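Alpha-fucosidase (Bifidobacterium bifidum, PDB 2EAB) probably hydrolyses alpha-1,2-linked L-fucose from sugar chains, this chain being the catalytic portion of a longer, calcium-binding glycoside hydrolase of family 95. Local coordinates at residues A[112-121]-A[562-573]. Numbering follows the deposited sequence.
Sequences LANGAETVNP and VAYSPEQGPLGT
The carbonyl oxygen of G572 is gripped twice by the loop 114-121: V119 N donates a hydrogen bond to G572 O at 2.9 Å, and T118 CA adds a CH...O contact. The donor stands 16° off the carbonyl plane. One water carries the pairing a step further, donating to V119 O at 2.8 Å and accepting from G572 N, so both polar backbone atoms of G572 are engaged. Glycine suits this spot, since a CB would crowd V119 O and P121 CG and clash with V562 CG2. Beside these polar links lies an apolar layer. V562 CG2 lies opposite its own backbone N across the CA–CB bond, which turns this methyl to V119 CG2 at 3.5 Å and P121 CB at 3.7 Å, while CD1 of L112 reaches V562 CB from the helix 103-113. P121 also lays CD against L571 CB at 4.0 Å, the two side chains crossing at a slant, and F499 of the helix 499-502 touches the same proline. T118 CG2 touches P570 CB at 3.7 Å, the two side chains crossing at about a right angle. A glycine in place of P121 removes the ring, and would probably leave V562 CG2 and L571 CB without their partner and open a gap between them. The contact thus joins the last turn of helix 103-113 and the loop after it, in the family 65 N-terminal range, to strands 558-565 and 572-574 of the family 95 catalytic range, with the N and O of V119 and G572 paired directly or through one water and apolar contacts among V119, V562, P121 and L112 alongside.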
loop_
_atom_site.group_PDB
_atom_site.type_symbol
_atom_site.label_atom_id
_atom_site.label_comp_id
_atom_site.label_asym_id
_atom_site.label_seq_id
_atom_site.Cartn_x
_atom_site.Cartn_y
_atom_site.Cartn_z
ATOM N N LEU A 112 4.352 -33.368 -11.970
ATOM C CA LEU A 112 5.578 -32.590 -12.142
ATOM C C LEU A 112 6.813 -33.328 -11.625
ATOM O O LEU A 112 7.837 -33.380 -12.307
ATOM C CB LEU A 112 5.443 -31.226 -11.468
ATOM C CG LEU A 112 4.372 -30.312 -12.069
ATOM C CD1 LEU A 112 3.993 -29.206 -11.098
ATOM C CD2 LEU A 112 4.830 -29.723 -13.392
ATOM N N ALA A 113 6.707 -33.914 -10.435
ATOM C CA ALA A 113 7.823 -34.668 -9.852
ATOM C C ALA A 113 8.229 -35.858 -10.725
ATOM O O ALA A 113 9.407 -36.230 -10.768
ATOM C CB ALA A 113 7.484 -35.127 -8.451
ATOM N N ASN A 114 7.255 -36.430 -11.431
ATOM C CA ASN A 114 7.503 -37.547 -12.345
ATOM C C ASN A 114 8.070 -37.128 -13.706
ATOM O O ASN A 114 8.331 -37.977 -14.563
ATOM C CB ASN A 114 6.236 -38.390 -12.521
ATOM C CG ASN A 114 5.907 -39.219 -11.288
ATOM O OD1 ASN A 114 6.765 -39.460 -10.432
ATOM N ND2 ASN A 114 4.661 -39.666 -11.194
ATOM N N GLY A 115 8.253 -35.825 -13.908
ATOM C CA GLY A 115 8.973 -35.332 -15.078
ATOM C C GLY A 115 8.210 -34.448 -16.045
ATOM O O GLY A 115 8.779 -34.003 -17.042
ATOM N N ALA A 116 6.933 -34.191 -15.777
ATOM C CA ALA A 116 6.175 -33.262 -16.611
ATOM C C ALA A 116 6.757 -31.851 -16.505
ATOM O O ALA A 116 7.118 -31.400 -15.411
ATOM C CB ALA A 116 4.704 -33.263 -16.226
ATOM N N GLU A 117 6.868 -31.174 -17.646
ATOM C CA GLU A 117 7.327 -29.788 -17.690
ATOM C C GLU A 117 6.188 -28.840 -17.355
ATOM O O GLU A 117 6.405 -27.749 -16.819
ATOM C CB GLU A 117 7.869 -29.440 -19.078
ATOM C CG GLU A 117 9.187 -30.113 -19.446
ATOM C CD GLU A 117 9.799 -29.544 -20.717
ATOM O OE1 GLU A 117 9.040 -29.166 -21.635
ATOM O OE2 GLU A 117 11.041 -29.476 -20.800
ATOM N N THR A 118 4.975 -29.248 -17.718
ATOM C CA THR A 118 3.773 -28.476 -17.426
ATOM C C THR A 118 2.638 -29.419 -17.064
ATOM O O THR A 118 2.651 -30.595 -17.442
ATOM C CB THR A 118 3.318 -27.596 -18.620
ATOM O OG1 THR A 118 2.825 -28.425 -19.680
ATOM C CG2 THR A 118 4.447 -26.713 -19.139
ATOM N N VAL A 119 1.673 -28.891 -16.316
ATOM C CA VAL A 119 0.441 -29.599 -15.990
ATOM C C VAL A 119 -0.734 -28.641 -16.166
ATOM O O VAL A 119 -0.536 -27.446 -16.400
ATOM C CB VAL A 119 0.454 -30.169 -14.543
ATOM C CG1 VAL A 119 1.499 -31.273 -14.400
ATOM C CG2 VAL A 119 0.680 -29.067 -13.517
ATOM N N ASN A 120 -1.952 -29.165 -16.073
ATOM C CA ASN A 120 -3.139 -28.320 -16.099
ATOM C C ASN A 120 -3.698 -28.160 -14.690
ATOM O O ASN A 120 -4.378 -29.052 -14.187
ATOM C CB ASN A 120 -4.210 -28.886 -17.034
ATOM C CG ASN A 120 -5.461 -28.026 -17.074
ATOM O OD1 ASN A 120 -5.525 -26.963 -16.447
ATOM N ND2 ASN A 120 -6.463 -28.478 -17.813
ATOM N N PRO A 121 -3.418 -27.011 -14.050
ATOM C CA PRO A 121 -3.876 -26.790 -12.687
ATOM C C PRO A 121 -5.257 -26.139 -12.613
ATOM O O PRO A 121 -5.615 -25.594 -11.570
ATOM C CB PRO A 121 -2.812 -25.842 -12.143
ATOM C CG PRO A 121 -2.462 -24.999 -13.322
ATOM C CD PRO A 121 -2.640 -25.864 -14.551
ATOM N N VAL A 562 3.262 -26.924 -8.393
ATOM C CA VAL A 562 2.560 -26.287 -9.501
ATOM C C VAL A 562 2.418 -24.775 -9.291
ATOM O O VAL A 562 1.963 -24.318 -8.236
ATOM C CB VAL A 562 1.232 -27.005 -9.834
ATOM C CG1 VAL A 562 0.243 -26.901 -8.698
ATOM C CG2 VAL A 562 0.651 -26.478 -11.128
ATOM N N ALA A 563 2.840 -24.014 -10.291
ATOM C CA ALA A 563 2.873 -22.561 -10.168
ATOM C C ALA A 563 2.761 -21.864 -11.505
ATOM O O ALA A 563 3.211 -22.384 -12.536
ATOM C CB ALA A 563 4.147 -22.118 -9.457
ATOM N N TYR A 564 2.175 -20.668 -11.459
ATOM C CA TYR A 564 2.074 -19.761 -12.590
ATOM C C TYR A 564 2.918 -18.536 -12.299
ATOM O O TYR A 564 2.937 -18.046 -11.166
ATOM C CB TYR A 564 0.615 -19.345 -12.772
ATOM C CG TYR A 564 0.328 -18.473 -13.971
ATOM C CD1 TYR A 564 0.761 -18.838 -15.245
ATOM C CD2 TYR A 564 -0.406 -17.296 -13.838
ATOM C CE1 TYR A 564 0.487 -18.045 -16.350
ATOM C CE2 TYR A 564 -0.693 -16.500 -14.941
ATOM C CZ TYR A 564 -0.242 -16.881 -16.192
ATOM O OH TYR A 564 -0.527 -16.094 -17.282
ATOM N N SER A 565 3.630 -18.050 -13.309
ATOM C CA SER A 565 4.356 -16.797 -13.174
ATOM C C SER A 565 3.497 -15.699 -13.793
ATOM O O SER A 565 3.418 -15.609 -15.018
ATOM C CB SER A 565 5.705 -16.880 -13.886
ATOM O OG SER A 565 6.537 -15.801 -13.490
ATOM N N PRO A 566 2.819 -14.878 -12.962
ATOM C CA PRO A 566 1.929 -13.881 -13.566
ATOM C C PRO A 566 2.687 -12.931 -14.506
ATOM O O PRO A 566 3.776 -12.483 -14.152
ATOM C CB PRO A 566 1.378 -13.127 -12.346
ATOM C CG PRO A 566 1.460 -14.120 -11.234
ATOM C CD PRO A 566 2.764 -14.829 -11.489
ATOM N N GLU A 567 2.173 -12.638 -15.706
ATOM C CA GLU A 567 0.989 -13.236 -16.329
ATOM C C GLU A 567 1.394 -13.739 -17.716
ATOM O O GLU A 567 0.774 -13.379 -18.727
ATOM C CB GLU A 567 -0.114 -12.187 -16.506
ATOM C CG GLU A 567 -0.875 -11.790 -15.262
ATOM C CD GLU A 567 -2.040 -10.849 -15.569
ATOM O OE1 GLU A 567 -2.481 -10.129 -14.645
ATOM O OE2 GLU A 567 -2.510 -10.818 -16.734
ATOM N N GLN A 568 2.450 -14.542 -17.774
ATOM C CA GLN A 568 2.896 -15.116 -19.045
ATOM C C GLN A 568 3.416 -16.531 -18.839
ATOM O O GLN A 568 3.553 -16.983 -17.703
ATOM C CB GLN A 568 3.946 -14.224 -19.725
ATOM C CG GLN A 568 5.272 -14.152 -18.985
ATOM C CD GLN A 568 6.381 -13.480 -19.781
ATOM O OE1 GLN A 568 6.205 -13.096 -20.938
ATOM N NE2 GLN A 568 7.542 -13.338 -19.153
ATOM N N GLY A 569 3.692 -17.222 -19.942
ATOM C CA GLY A 569 4.182 -18.588 -19.897
ATOM C C GLY A 569 3.087 -19.596 -19.598
ATOM O O GLY A 569 1.897 -19.252 -19.592
ATOM N N PRO A 570 3.477 -20.860 -19.361
ATOM C CA PRO A 570 2.518 -21.924 -19.060
ATOM C C PRO A 570 1.829 -21.736 -17.715
ATOM O O PRO A 570 2.416 -21.181 -16.778
ATOM C CB PRO A 570 3.390 -23.186 -19.004
ATOM C CG PRO A 570 4.667 -22.824 -19.665
ATOM C CD PRO A 570 4.858 -21.367 -19.403
ATOM N N LEU A 571 0.600 -22.236 -17.626
ATOM C CA LEU A 571 -0.225 -22.109 -16.430
ATOM C C LEU A 571 0.353 -22.804 -15.194
ATOM O O LEU A 571 0.218 -22.306 -14.074
ATOM C CB LEU A 571 -1.613 -22.676 -16.726
ATOM C CG LEU A 571 -2.873 -21.870 -16.409
ATOM C CD1 LEU A 571 -2.712 -20.398 -16.774
ATOM C CD2 LEU A 571 -4.045 -22.475 -17.159
ATOM N N GLY A 572 0.987 -23.955 -15.396
ATOM C CA GLY A 572 1.457 -24.768 -14.285
ATOM C C GLY A 572 2.785 -25.420 -14.583
ATOM O O GLY A 572 2.853 -26.406 -15.314
ATOM N N THR A 573 3.847 -24.847 -14.028
ATOM C CA THR A 573 5.190 -25.409 -14.141
ATOM C C THR A 573 5.646 -25.934 -12.780
ATOM O O THR A 573 4.950 -25.765 -11.770
ATOM C CB THR A 573 6.207 -24.376 -14.677
ATOM O OG1 THR A 573 6.359 -23.309 -13.731
ATOM C CG2 THR A 573 5.744 -23.797 -16.005
HETATM O O HOH W 1 0.677 -25.461 -17.887
#